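Gala protein type 1, 3 or 4 (Legionella pneumophila subsp. pneumophila, PDB 4XA9) is a leucine-rich repeat protein that may bind small GTPases and stimulate their GTP hydrolysis. Local coordinates at residues Asn91-Leu96 against Ala115-Thr119; Asp152-Ile156 against Ile177-Leu182; Ile168-Val174 against Ile192-Ile198; Thr203-Asn208 against Ile229-Arg235. All coordinates share one frame; numbering follows the deposited sequence. Where two conformers were deposited one is given.

Interaction 1: Asn91-Leu96 against Ala115-Thr119; sequences NHITTL and AKLIT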
loop_
_atom_site.group_PDB
_atom_site.type_symbol
_atom_site.label_atom_id
_atom_site.label_comp_id
_atom_site.label_asym_id
_atom_site.label_seq_id
_atom_site.Cartn_x
_atom_site.Cartn_y
_atom_site.Cartn_z
ATOM N N ASN A 91 -17.085 -14.740 17.755
ATOM C CA ASN A 91 -18.465 -14.990 17.371
ATOM C C ASN A 91 -19.245 -13.746 16.933
ATOM O O ASN A 91 -20.443 -13.837 16.656
ATOM C CB ASN A 91 -19.179 -15.703 18.518
ATOM C CG ASN A 91 -18.589 -17.080 18.789
ATOM O OD1 ASN A 91 -18.374 -17.863 17.858
ATOM N ND2 ASN A 91 -18.317 -17.380 20.052
ATOM N N HIS A 92 -18.569 -12.601 16.830
ATOM C CA HIS A 92 -19.231 -11.376 16.356
ATOM C C HIS A 92 -18.619 -10.789 15.085
ATOM O O HIS A 92 -19.297 -10.110 14.316
ATOM C CB HIS A 92 -19.213 -10.308 17.445
ATOM C CG HIS A 92 -20.219 -10.534 18.527
ATOM N ND1 HIS A 92 -19.906 -11.163 19.711
ATOM C CD2 HIS A 92 -21.531 -10.209 18.608
ATOM C CE1 HIS A 92 -20.982 -11.218 20.476
ATOM N NE2 HIS A 92 -21.982 -10.647 19.829
ATOM N N ILE A 93 -17.334 -11.027 14.875
ATOM C CA ILE A 93 -16.635 -10.389 13.763
ATOM C C ILE A 93 -17.099 -10.949 12.415
ATOM O O ILE A 93 -17.093 -12.159 12.192
ATOM C CB ILE A 93 -15.107 -10.536 13.931
ATOM C CG1 ILE A 93 -14.650 -9.698 15.135
ATOM C CG2 ILE A 93 -14.375 -10.106 12.669
ATOM C CD1 ILE A 93 -13.177 -9.819 15.468
ATOM N N THR A 94 -17.540 -10.051 11.537
ATOM C CA THR A 94 -17.997 -10.420 10.199
ATOM C C THR A 94 -17.154 -9.711 9.141
ATOM O O THR A 94 -17.034 -10.176 8.003
ATOM C CB THR A 94 -19.486 -10.061 9.979
ATOM O OG1 THR A 94 -19.681 -8.662 10.209
ATOM C CG2 THR A 94 -20.388 -10.859 10.918
ATOM N N THR A 95 -16.590 -8.568 9.523
ATOM C CA THR A 95 -15.687 -7.807 8.658
ATOM C C THR A 95 -14.345 -7.662 9.349
ATOM O O THR A 95 -14.258 -7.073 10.425
ATOM C CB THR A 95 -16.246 -6.408 8.324
ATOM O OG1 THR A 95 -17.431 -6.544 7.532
ATOM C CG2 THR A 95 -15.223 -5.589 7.543
ATOM N N LEU A 96 -13.302 -8.208 8.738
ATOM C CA LEU A 96 -12.004 -8.297 9.399
ATOM C C LEU A 96 -10.858 -7.837 8.509
ATOM O O LEU A 96 -10.762 -8.243 7.351
ATOM C CB LEU A 96 -11.746 -9.738 9.851
ATOM C CG LEU A 96 -10.387 -10.091 10.463
ATOM C CD1 LEU A 96 -10.171 -9.364 11.794
ATOM C CD2 LEU A 96 -10.289 -11.600 10.662
ATOM N N ALA A 115 -17.195 -19.440 9.161
ATOM C CA ALA A 115 -18.337 -19.114 8.309
ATOM C C ALA A 115 -18.990 -17.784 8.694
ATOM O O ALA A 115 -19.832 -17.267 7.963
ATOM C CB ALA A 115 -19.363 -20.237 8.355
ATOM N N LYS A 116 -18.602 -17.235 9.840
ATOM C CA LYS A 116 -19.131 -15.950 10.288
ATOM C C LYS A 116 -18.619 -14.817 9.392
ATOM O O LYS A 116 -19.338 -13.849 9.119
ATOM C CB LYS A 116 -18.755 -15.702 11.753
ATOM C CG LYS A 116 -19.396 -14.483 12.387
ATOM C CD LYS A 116 -20.904 -14.635 12.471
ATOM C CE LYS A 116 -21.544 -13.454 13.183
ATOM N NZ LYS A 116 -23.028 -13.582 13.255
ATOM N N LEU A 117 -17.384 -14.958 8.914
ATOM C CA LEU A 117 -16.741 -13.923 8.106
ATOM C C LEU A 117 -17.418 -13.654 6.766
ATOM O O LEU A 117 -17.649 -14.567 5.971
ATOM C CB LEU A 117 -15.278 -14.279 7.848
ATOM C CG LEU A 117 -14.279 -13.954 8.954
ATOM C CD1 LEU A 117 -12.853 -14.150 8.443
ATOM C CD2 LEU A 117 -14.494 -12.538 9.489
ATOM N N ILE A 118 -17.710 -12.384 6.519
ATOM C CA ILE A 118 -18.261 -11.945 5.243
ATOM C C ILE A 118 -17.194 -11.243 4.399
ATOM O O ILE A 118 -17.112 -11.445 3.185
ATOM C CB ILE A 118 -19.447 -10.983 5.441
ATOM C CG1 ILE A 118 -20.484 -11.589 6.385
ATOM C CG2 ILE A 118 -20.090 -10.659 4.108
ATOM C CD1 ILE A 118 -21.640 -10.652 6.693
ATOM N N THR A 119 -16.376 -10.417 5.050
ATOM C CA THR A 119 -15.342 -9.651 4.361
ATOM C C THR A 119 -13.985 -9.807 5.033
ATOM O O THR A 119 -13.867 -9.646 6.247
ATOM C CB THR A 119 -15.695 -8.158 4.309
ATOM O OG1 THR A 119 -16.875 -7.968 3.522
ATOM C CG2 THR A 119 -14.560 -7.351 3.716
HETATM O O HOH W 1 -23.352 -12.172 15.734
HETATM O O HOH W 2 -17.437 -5.537 4.567
#
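Thr94 O takes two backbone N-H groups at once, and the tight part of this contact is built round it. Ile118 N reaches Thr94 O at 2.7 Å, in the carbonyl plane on a lone pair, while Thr119 N comes to the same oxygen at 3.0 Å and almost straight on. Leu96 N then bonds to Thr119 O, and Thr95 pairs in parallel with Thr119, where two neighbouring strands of the leucine-rich repeat sheet begin. On the buried side, CD2 of Leu117 lies against CG2 of Ile93 at 4.0 Å and also touches CB of Leu96; Leu111 of helix 104-113 packs on Leu96 and Leu117. The other side is looser and wet. Lys116 bends at chi2 (65°), which lays its chain over the Thr94 methyl, CE to CG2 3.6 Å, and its NZ ends on a water 2.9 Å away that makes a weak bond to Asn91 O. Thr95 and Thr119 stand side by side, their OG1 atoms joined by a second water. Direct backbone bonds and apolar branches thus fix the spacing inside, whereas the lysine and threonine ends are bridged through solvent, which probably leaves these side chains less firmly held.

Interaction 2: Asp152-Ile156 against Ile177-Leu182; sequences DEGVI and IGAIEL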
loop_
_atom_site.group_PDB
_atom_site.type_symbol
_atom_site.label_atom_id
_atom_site.label_comp_id
_atom_site.label_asym_id
_atom_site.label_seq_id
_atom_site.Cartn_x
_atom_site.Cartn_y
_atom_site.Cartn_z
ATOM N N ASP A 152 -1.006 -18.310 -10.205
ATOM C CA ASP A 152 -2.152 -18.745 -10.995
ATOM C C ASP A 152 -2.950 -19.832 -10.285
ATOM O O ASP A 152 -4.178 -19.770 -10.226
ATOM C CB ASP A 152 -1.690 -19.249 -12.365
ATOM C CG ASP A 152 -1.172 -18.132 -13.247
ATOM O OD1 ASP A 152 -1.812 -17.060 -13.283
ATOM O OD2 ASP A 152 -0.118 -18.315 -13.887
ATOM N N GLU A 153 -2.247 -20.825 -9.749
ATOM C CA GLU A 153 -2.887 -21.918 -9.019
ATOM C C GLU A 153 -3.785 -21.374 -7.905
ATOM O O GLU A 153 -4.909 -21.843 -7.703
ATOM C CB GLU A 153 -1.825 -22.859 -8.448
ATOM C CG GLU A 153 -2.383 -24.017 -7.644
ATOM C CD GLU A 153 -1.309 -24.995 -7.205
ATOM O OE1 GLU A 153 -0.340 -25.203 -7.968
ATOM O OE2 GLU A 153 -1.428 -25.551 -6.093
ATOM N N GLY A 154 -3.287 -20.361 -7.204
ATOM C CA GLY A 154 -4.052 -19.701 -6.166
ATOM C C GLY A 154 -5.373 -19.095 -6.612
ATOM O O GLY A 154 -6.417 -19.393 -6.030
ATOM N N VAL A 155 -5.337 -18.237 -7.630
ATOM C CA VAL A 155 -6.542 -17.536 -8.061
ATOM C C VAL A 155 -7.462 -18.450 -8.873
ATOM O O VAL A 155 -8.663 -18.195 -8.986
ATOM C CB VAL A 155 -6.210 -16.274 -8.894
ATOM C CG1 VAL A 155 -5.461 -15.257 -8.039
ATOM C CG2 VAL A 155 -5.420 -16.626 -10.141
ATOM N N ILE A 156 -6.901 -19.514 -9.435
ATOM C CA ILE A 156 -7.719 -20.520 -10.099
ATOM C C ILE A 156 -8.603 -21.200 -9.053
ATOM O O ILE A 156 -9.793 -21.416 -9.281
ATOM C CB ILE A 156 -6.851 -21.549 -10.854
ATOM C CG1 ILE A 156 -6.287 -20.914 -12.127
ATOM C CG2 ILE A 156 -7.661 -22.786 -11.211
ATOM C CD1 ILE A 156 -5.258 -21.761 -12.840
ATOM N N ILE A 177 -3.075 -17.178 -17.323
ATOM C CA ILE A 177 -3.667 -18.445 -16.908
ATOM C C ILE A 177 -4.669 -18.263 -15.772
ATOM O O ILE A 177 -5.784 -18.791 -15.811
ATOM C CB ILE A 177 -2.587 -19.440 -16.444
ATOM C CG1 ILE A 177 -1.524 -19.621 -17.530
ATOM C CG2 ILE A 177 -3.215 -20.771 -16.052
ATOM C CD1 ILE A 177 -2.072 -20.125 -18.835
ATOM N N GLY A 178 -4.259 -17.520 -14.752
ATOM C CA GLY A 178 -5.123 -17.268 -13.614
ATOM C C GLY A 178 -6.230 -16.297 -13.962
ATOM O O GLY A 178 -7.381 -16.487 -13.575
ATOM N N ALA A 179 -5.879 -15.252 -14.702
ATOM C CA ALA A 179 -6.834 -14.202 -15.037
ATOM C C ALA A 179 -7.971 -14.743 -15.896
ATOM O O ALA A 179 -9.129 -14.371 -15.709
ATOM C CB ALA A 179 -6.132 -13.053 -15.744
ATOM N N ILE A 180 -7.644 -15.630 -16.830
ATOM C CA ILE A 180 -8.662 -16.221 -17.690
ATOM C C ILE A 180 -9.673 -17.032 -16.873
ATOM O O ILE A 180 -10.879 -16.959 -17.120
ATOM C CB ILE A 180 -8.020 -17.096 -18.790
ATOM C CG1 ILE A 180 -7.352 -16.198 -19.831
ATOM C CG2 ILE A 180 -9.071 -17.970 -19.475
ATOM C CD1 ILE A 180 -6.480 -16.932 -20.833
ATOM N N GLU A 181 -9.202 -17.775 -15.875
ATOM C CA GLU A 181 -10.122 -18.553 -15.049
ATOM C C GLU A 181 -11.005 -17.637 -14.199
ATOM O O GLU A 181 -12.192 -17.904 -14.014
ATOM C CB GLU A 181 -9.355 -19.544 -14.168
ATOM C CG GLU A 181 -8.579 -20.572 -14.980
ATOM C CD GLU A 181 -9.433 -21.237 -16.052
ATOM O OE1 GLU A 181 -10.537 -21.730 -15.726
ATOM O OE2 GLU A 181 -9.007 -21.243 -17.229
ATOM N N LEU A 182 -10.436 -16.544 -13.703
ATOM C CA LEU A 182 -11.230 -15.546 -12.995
ATOM C C LEU A 182 -12.257 -14.900 -13.929
ATOM O O LEU A 182 -13.376 -14.597 -13.520
ATOM C CB LEU A 182 -10.324 -14.475 -12.380
ATOM C CG LEU A 182 -9.566 -14.900 -11.120
ATOM C CD1 LEU A 182 -8.541 -13.846 -10.728
ATOM C CD2 LEU A 182 -10.531 -15.152 -9.973
#
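Helix segments 152-156 and 177-182 run almost parallel, 7° apart with axes 8.1 Å from each other, and they come closest where the CA of Asp152 lies 4.2 Å from that of Gly178. The glycine leaves room for two neighbours: CG2 of Val155 rests on Gly178 CA at 3.5 Å, and the Asp152 carboxylate sits over the Gly178 backbone N. Gly178 N donates to Asp152 OD1 at 2.9 Å, but the bond is bent, and the donor arrives from above the carboxylate plane, 64° out of it. Ser175 OG, just before the second helix, binds the other oxygen, OD2, so both ends of the carboxylate are engaged near that helix's first turn. Further along, CD1 of Leu182 meets CB of Val155 at 3.8 Å. Toward the outer side Ile156 is extended, bringing CD1 to CG2 of Ile177 at 3.9 Å; its CG1 lies against CG of Glu181, crossing the aliphatic part of that bent chain. Both helices lie on the convex side of the leucine-rich repeat solenoid. A carboxylate beside the Gly178 N-H in a helix's first turn would probably be favoured, so the contact combines a polar tie at the helix start with apolar packing along its length.

Interaction 3: Ile168-Val174 against Ile192-Ile198; sequences IASACDV and ILGKNAI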
loop_
_atom_site.group_PDB
_atom_site.type_symbol
_atom_site.label_atom_id
_atom_site.label_comp_id
_atom_site.label_asym_id
_atom_site.label_seq_id
_atom_site.Cartn_x
_atom_site.Cartn_y
_atom_site.Cartn_z
ATOM N N ILE A 168 -10.033 -8.694 -4.620
ATOM C CA ILE A 168 -8.929 -7.771 -4.852
ATOM C C ILE A 168 -7.650 -8.574 -4.723
ATOM O O ILE A 168 -7.372 -9.134 -3.659
ATOM C CB ILE A 168 -8.907 -6.592 -3.831
ATOM C CG1 ILE A 168 -10.323 -6.176 -3.438
ATOM C CG2 ILE A 168 -8.099 -5.399 -4.354
ATOM C CD1 ILE A 168 -11.065 -5.509 -4.523
ATOM N N ALA A 169 -6.872 -8.641 -5.798
ATOM C CA ALA A 169 -5.663 -9.451 -5.790
ATOM C C ALA A 169 -4.581 -8.834 -6.673
ATOM O O ALA A 169 -4.112 -9.459 -7.627
ATOM C CB ALA A 169 -5.980 -10.875 -6.239
ATOM N N SER A 170 -4.186 -7.607 -6.341
ATOM C CA SER A 170 -3.151 -6.904 -7.092
ATOM C C SER A 170 -1.770 -7.253 -6.550
ATOM O O SER A 170 -1.610 -7.440 -5.348
ATOM C CB SER A 170 -3.371 -5.386 -7.037
ATOM O OG SER A 170 -4.592 -5.007 -7.656
ATOM N N ALA A 171 -0.780 -7.314 -7.440
ATOM C CA ALA A 171 0.581 -7.720 -7.079
ATOM C C ALA A 171 0.575 -9.102 -6.438
ATOM O O ALA A 171 1.097 -9.290 -5.335
ATOM C CB ALA A 171 1.228 -6.695 -6.147
ATOM N N CYS A 172 -0.025 -10.066 -7.132
ATOM C CA CYS A 172 -0.168 -11.414 -6.597
ATOM C C CYS A 172 0.439 -12.485 -7.501
ATOM O O CYS A 172 0.111 -13.668 -7.367
ATOM C CB CYS A 172 -1.647 -11.731 -6.345
ATOM S SG CYS A 172 -2.399 -10.809 -4.960
ATOM N N ASP A 173 1.318 -12.065 -8.406
ATOM C CA ASP A 173 1.975 -12.970 -9.357
ATOM C C ASP A 173 0.974 -13.750 -10.213
ATOM O O ASP A 173 1.154 -14.940 -10.473
ATOM C CB ASP A 173 2.910 -13.940 -8.620
ATOM C CG ASP A 173 4.129 -13.242 -8.034
ATOM O OD1 ASP A 173 4.662 -12.327 -8.692
ATOM O OD2 ASP A 173 4.546 -13.597 -6.911
ATOM N N VAL A 174 -0.073 -13.064 -10.661
ATOM C CA VAL A 174 -1.077 -13.669 -11.526
ATOM C C VAL A 174 -0.742 -13.443 -13.000
ATOM O O VAL A 174 -0.474 -12.312 -13.416
ATOM C CB VAL A 174 -2.481 -13.097 -11.236
ATOM C CG1 VAL A 174 -3.496 -13.645 -12.222
ATOM C CG2 VAL A 174 -2.897 -13.406 -9.811
ATOM N N ILE A 192 -10.210 -6.891 -9.076
ATOM C CA ILE A 192 -9.056 -6.020 -9.215
ATOM C C ILE A 192 -7.802 -6.871 -9.293
ATOM O O ILE A 192 -7.506 -7.635 -8.370
ATOM C CB ILE A 192 -8.962 -5.025 -8.045
ATOM C CG1 ILE A 192 -10.195 -4.109 -8.043
ATOM C CG2 ILE A 192 -7.662 -4.218 -8.126
ATOM C CD1 ILE A 192 -10.183 -3.025 -6.956
ATOM N N LEU A 193 -7.083 -6.741 -10.406
ATOM C CA LEU A 193 -5.889 -7.534 -10.673
ATOM C C LEU A 193 -4.757 -6.669 -11.204
ATOM O O LEU A 193 -4.147 -6.988 -12.228
ATOM C CB LEU A 193 -6.191 -8.652 -11.678
ATOM C CG LEU A 193 -7.091 -9.795 -11.195
ATOM C CD1 LEU A 193 -7.515 -10.683 -12.358
ATOM C CD2 LEU A 193 -6.379 -10.619 -10.125
ATOM N N GLY A 194 -4.467 -5.591 -10.524
ATOM C CA GLY A 194 -3.413 -4.706 -10.890
ATOM C C GLY A 194 -2.025 -5.238 -10.583
ATOM O O GLY A 194 -1.866 -6.083 -9.766
ATOM N N LYS A 195 -1.089 -4.699 -11.336
ATOM C CA LYS A 195 0.358 -5.015 -10.985
ATOM C C LYS A 195 0.704 -6.523 -11.088
ATOM O O LYS A 195 1.341 -7.093 -10.194
ATOM C CB LYS A 195 0.772 -4.437 -9.707
ATOM C CG LYS A 195 2.208 -4.073 -9.520
ATOM C CD LYS A 195 2.594 -2.847 -10.269
ATOM C CE LYS A 195 3.980 -2.414 -9.893
ATOM N NZ LYS A 195 3.888 -1.228 -9.014
ATOM N N ASN A 196 0.166 -7.244 -12.045
ATOM C CA ASN A 196 0.400 -8.649 -12.222
ATOM C C ASN A 196 1.104 -8.845 -13.591
ATOM O O ASN A 196 1.747 -7.993 -14.033
ATOM C CB ASN A 196 -0.884 -9.443 -12.111
ATOM C CG ASN A 196 -1.316 -9.673 -10.671
ATOM O OD1 ASN A 196 -0.545 -10.069 -9.853
ATOM N ND2 ASN A 196 -2.551 -9.382 -10.394
ATOM N N ALA A 197 0.960 -9.990 -14.219
ATOM C CA ALA A 197 1.571 -10.224 -15.529
ATOM C C ALA A 197 0.517 -10.555 -16.570
ATOM O O ALA A 197 0.698 -11.461 -17.379
ATOM C CB ALA A 197 2.598 -11.344 -15.454
ATOM N N ILE A 198 -0.588 -9.826 -16.544
ATOM C CA ILE A 198 -1.711 -10.119 -17.424
ATOM C C ILE A 198 -1.546 -9.420 -18.773
ATOM O O ILE A 198 -1.140 -8.259 -18.833
ATOM C CB ILE A 198 -3.030 -9.716 -16.744
ATOM C CG1 ILE A 198 -3.177 -10.494 -15.429
ATOM C CG2 ILE A 198 -4.222 -9.952 -17.649
ATOM C CD1 ILE A 198 -4.400 -10.140 -14.649
HETATM O O HOH W 3 2.850 -9.699 -9.090
#
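Asn196 reaches across to the 168-174 loop in the manner of an asparagine ladder, the stacked asparagines of a leucine-rich repeat solenoid. Its CB lies 3.2 Å from Val174 O. With CG anti to the carbonyl carbon (chi1 -79°), the amide is carried into the 168-174 turn, and CG comes next to CB of Val174 at 3.7 Å, the two side chains crossing at a slant. At the tip the amide divides its work. OD1 accepts from Cys172 N at 2.8 Å, with that donor tilted only slightly from the carbonyl plane, and from Val174 N at 3.1 Å, which stands well above the plane, 67° out of it. ND2 turns the other way and donates to Ala169 O within its own amide plane, with a weak second bond to Leu193 O. One side chain therefore satisfies three backbone groups of the preceding turn. Asn220 repeats the pattern one step on, binding Leu193 O and Ile198 N of the 192-198 turn.

Beside the amide, Ala169 N to Ile192 O and Ala171 N to Gly194 O join the backbones. Ile168 and Ile192 lie side by side, and Ile192 also packs on the backbone of another protein's chain. That chain's backbone is bonded to Ser170 OG, and one of its basic side chains pairs with Asp173 OD1. Within the chain, Ser170 OG also accepts from Gly194 N at 2.9 Å, while pressing on CG2 of Ile192.

Interaction 4: Thr203-Asn208 against Ile229-Arg235; sequences TLHFAN and ILETNTR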
loop_
_atom_site.group_PDB
_atom_site.type_symbol
_atom_site.label_atom_id
_atom_site.label_comp_id
_atom_site.label_asym_id
_atom_site.label_seq_id
_atom_site.Cartn_x
_atom_site.Cartn_y
_atom_site.Cartn_z
ATOM N N THR A 203 -8.020 -10.699 -22.347
ATOM C CA THR A 203 -9.042 -9.667 -22.465
ATOM C C THR A 203 -10.311 -10.146 -23.156
ATOM O O THR A 203 -11.403 -9.671 -22.824
ATOM C CB THR A 203 -8.503 -8.425 -23.185
ATOM O OG1 THR A 203 -8.107 -8.770 -24.514
ATOM C CG2 THR A 203 -7.304 -7.853 -22.417
ATOM N N LEU A 204 -10.187 -11.084 -24.095
ATOM C CA LEU A 204 -11.370 -11.640 -24.744
ATOM C C LEU A 204 -12.275 -12.287 -23.694
ATOM O O LEU A 204 -13.491 -12.098 -23.701
ATOM C CB LEU A 204 -10.992 -12.655 -25.831
ATOM C CG LEU A 204 -12.171 -13.423 -26.426
ATOM C CD1 LEU A 204 -13.153 -12.461 -27.065
ATOM C CD2 LEU A 204 -11.702 -14.471 -27.434
ATOM N N HIS A 205 -11.675 -13.018 -22.766
ATOM C CA HIS A 205 -12.449 -13.679 -21.722
ATOM C C HIS A 205 -13.136 -12.687 -20.790
ATOM O O HIS A 205 -14.227 -12.969 -20.285
ATOM C CB HIS A 205 -11.556 -14.630 -20.931
ATOM C CG HIS A 205 -10.983 -15.727 -21.770
ATOM N ND1 HIS A 205 -11.663 -16.897 -22.028
ATOM C CD2 HIS A 205 -9.808 -15.820 -22.438
ATOM C CE1 HIS A 205 -10.927 -17.670 -22.806
ATOM N NE2 HIS A 205 -9.796 -17.039 -23.070
ATOM N N PHE A 206 -12.516 -11.530 -20.565
ATOM C CA PHE A 206 -13.163 -10.491 -19.765
ATOM C C PHE A 206 -14.223 -9.761 -20.592
ATOM O O PHE A 206 -15.221 -9.295 -20.053
ATOM C CB PHE A 206 -12.142 -9.482 -19.214
ATOM C CG PHE A 206 -11.328 -10.000 -18.049
ATOM C CD1 PHE A 206 -11.937 -10.340 -16.845
ATOM C CD2 PHE A 206 -9.952 -10.121 -18.152
ATOM C CE1 PHE A 206 -11.187 -10.808 -15.778
ATOM C CE2 PHE A 206 -9.196 -10.588 -17.090
ATOM C CZ PHE A 206 -9.818 -10.932 -15.898
ATOM N N ALA A 207 -14.008 -9.641 -21.898
ATOM C CA ALA A 207 -15.033 -9.047 -22.750
ATOM C C ALA A 207 -16.283 -9.928 -22.761
ATOM O O ALA A 207 -17.405 -9.429 -22.850
ATOM C CB ALA A 207 -14.514 -8.839 -24.173
ATOM N N ASN A 208 -16.094 -11.239 -22.657
ATOM C CA ASN A 208 -17.240 -12.147 -22.704
ATOM C C ASN A 208 -17.787 -12.506 -21.316
ATOM O O ASN A 208 -18.777 -13.233 -21.197
ATOM C CB ASN A 208 -16.878 -13.416 -23.481
ATOM C CG ASN A 208 -16.756 -13.166 -24.980
ATOM O OD1 ASN A 208 -17.337 -12.219 -25.513
ATOM N ND2 ASN A 208 -16.016 -14.030 -25.666
ATOM N N ILE A 229 -10.675 -4.552 -26.929
ATOM C CA ILE A 229 -11.493 -5.719 -26.578
ATOM C C ILE A 229 -12.265 -5.529 -25.266
ATOM O O ILE A 229 -13.463 -5.813 -25.189
ATOM C CB ILE A 229 -10.628 -6.988 -26.454
ATOM C CG1 ILE A 229 -9.976 -7.320 -27.793
ATOM C CG2 ILE A 229 -11.463 -8.169 -25.965
ATOM C CD1 ILE A 229 -9.088 -8.545 -27.744
ATOM N N LEU A 230 -11.567 -5.063 -24.233
ATOM C CA LEU A 230 -12.184 -4.844 -22.927
ATOM C C LEU A 230 -13.336 -3.846 -23.012
ATOM O O LEU A 230 -14.366 -4.017 -22.359
ATOM C CB LEU A 230 -11.141 -4.359 -21.912
ATOM C CG LEU A 230 -10.083 -5.376 -21.459
ATOM C CD1 LEU A 230 -9.019 -4.710 -20.600
ATOM C CD2 LEU A 230 -10.715 -6.532 -20.697
ATOM N N GLU A 231 -13.173 -2.816 -23.838
ATOM C CA GLU A 231 -14.197 -1.784 -23.962
ATOM C C GLU A 231 -15.460 -2.235 -24.717
ATOM O O GLU A 231 -16.441 -1.493 -24.757
ATOM C CB GLU A 231 -13.605 -0.540 -24.625
ATOM C CG GLU A 231 -12.654 0.235 -23.697
ATOM C CD GLU A 231 -12.085 1.501 -24.327
ATOM O OE1 GLU A 231 -12.085 1.610 -25.571
ATOM O OE2 GLU A 231 -11.624 2.383 -23.571
ATOM N N THR A 232 -15.454 -3.435 -25.301
ATOM C CA THR A 232 -16.682 -3.962 -25.903
ATOM C C THR A 232 -17.659 -4.439 -24.825
ATOM O O THR A 232 -18.860 -4.564 -25.076
ATOM C CB THR A 232 -16.428 -5.138 -26.888
ATOM O OG1 THR A 232 -15.825 -6.242 -26.199
ATOM C CG2 THR A 232 -15.541 -4.707 -28.067
ATOM N N ASN A 233 -17.147 -4.710 -23.628
ATOM C CA ASN A 233 -18.002 -5.099 -22.510
ATOM C C ASN A 233 -18.585 -3.870 -21.823
ATOM O O ASN A 233 -17.912 -3.225 -21.011
ATOM C CB ASN A 233 -17.222 -5.944 -21.495
ATOM C CG ASN A 233 -18.121 -6.578 -20.446
ATOM O OD1 ASN A 233 -19.237 -6.111 -20.194
ATOM N ND2 ASN A 233 -17.633 -7.641 -19.817
ATOM N N THR A 234 -19.841 -3.561 -22.130
ATOM C CA THR A 234 -20.477 -2.352 -21.615
ATOM C C THR A 234 -21.075 -2.557 -20.221
ATOM O O THR A 234 -21.546 -1.605 -19.597
ATOM C CB THR A 234 -21.578 -1.861 -22.558
ATOM O OG1 THR A 234 -22.572 -2.882 -22.700
ATOM C CG2 THR A 234 -20.991 -1.544 -23.926
ATOM N N ARG A 235 -21.058 -3.797 -19.741
ATOM C CA ARG A 235 -21.494 -4.096 -18.381
ATOM C C ARG A 235 -20.511 -3.519 -17.369
ATOM O O ARG A 235 -20.878 -3.173 -16.243
ATOM C CB ARG A 235 -21.631 -5.602 -18.177
ATOM C CG ARG A 235 -22.755 -6.238 -18.975
ATOM C CD ARG A 235 -22.678 -7.760 -18.928
ATOM N NE ARG A 235 -21.488 -8.276 -19.601
ATOM C CZ ARG A 235 -21.412 -8.485 -20.913
ATOM N NH1 ARG A 235 -22.456 -8.215 -21.684
ATOM N NH2 ARG A 235 -20.298 -8.960 -21.459
HETATM O O HOH W 4 -17.989 -7.859 -25.148
#
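Ile229 and Leu230 pack across Thr203 where two neighbouring helices meet on the convex side of the leucine-rich repeat solenoid. The Thr203 hydroxyl sits between its backbone N and carbonyl carbon (chi1 62°), placing OG1 against CD1 of Ile229 at 3.4 Å; its hydrogen bond goes to Asp200 O. Both isobutyl and sec-butyl chains meet the threonine at about a right angle. Leu230, extended at chi2, also sends CD2 to CB of Phe206 at 3.6 Å, while the phenyl group packs against Leu212, Leu215 and Leu217. CG2 of Ile229 rests on the Ala207 methyl.

A type I turn from Leu230 to Asn233 follows. Thr232 folds its OG1 onto Ile229 O, donating at 2.6 Å, and a water joins the same hydroxyl to Ala207 O. Asn233 has CG anti to its backbone N, chi1 -170°, which swings the amide toward the end of helix 203-207. OD1 accepts from Arg235 N, forming an Asx turn that helps hold the amide's rotation, and the Arg235 NH2 bonds to Asn209 O. On the other branch ND2 donates to Phe206 O at 2.9 Å, and that oxygen lies only 3° out of the Asn233 amide plane.

In the fold
From the N terminus, each contact joins neighbouring turns of the solenoid, closing a loop of about twenty residues. Interaction 1 comes first, tying the entries to strands 95-97 and 119-121, and is finished before the others open; no atoms of it touch them. Interactions 2 and 3 cross, their segments alternating along the chain: 2 pairs helices 151-159 and 176-184, 3 pairs the turns after strands 166-168 and 190-192. They share a core, where Val155 meets Val174, Leu182 meets Leu193 and Ala179 meets Ile198. Interaction 4 follows in series, toward the C-terminal end, and Phe206 links it to Ala179 and Leu193.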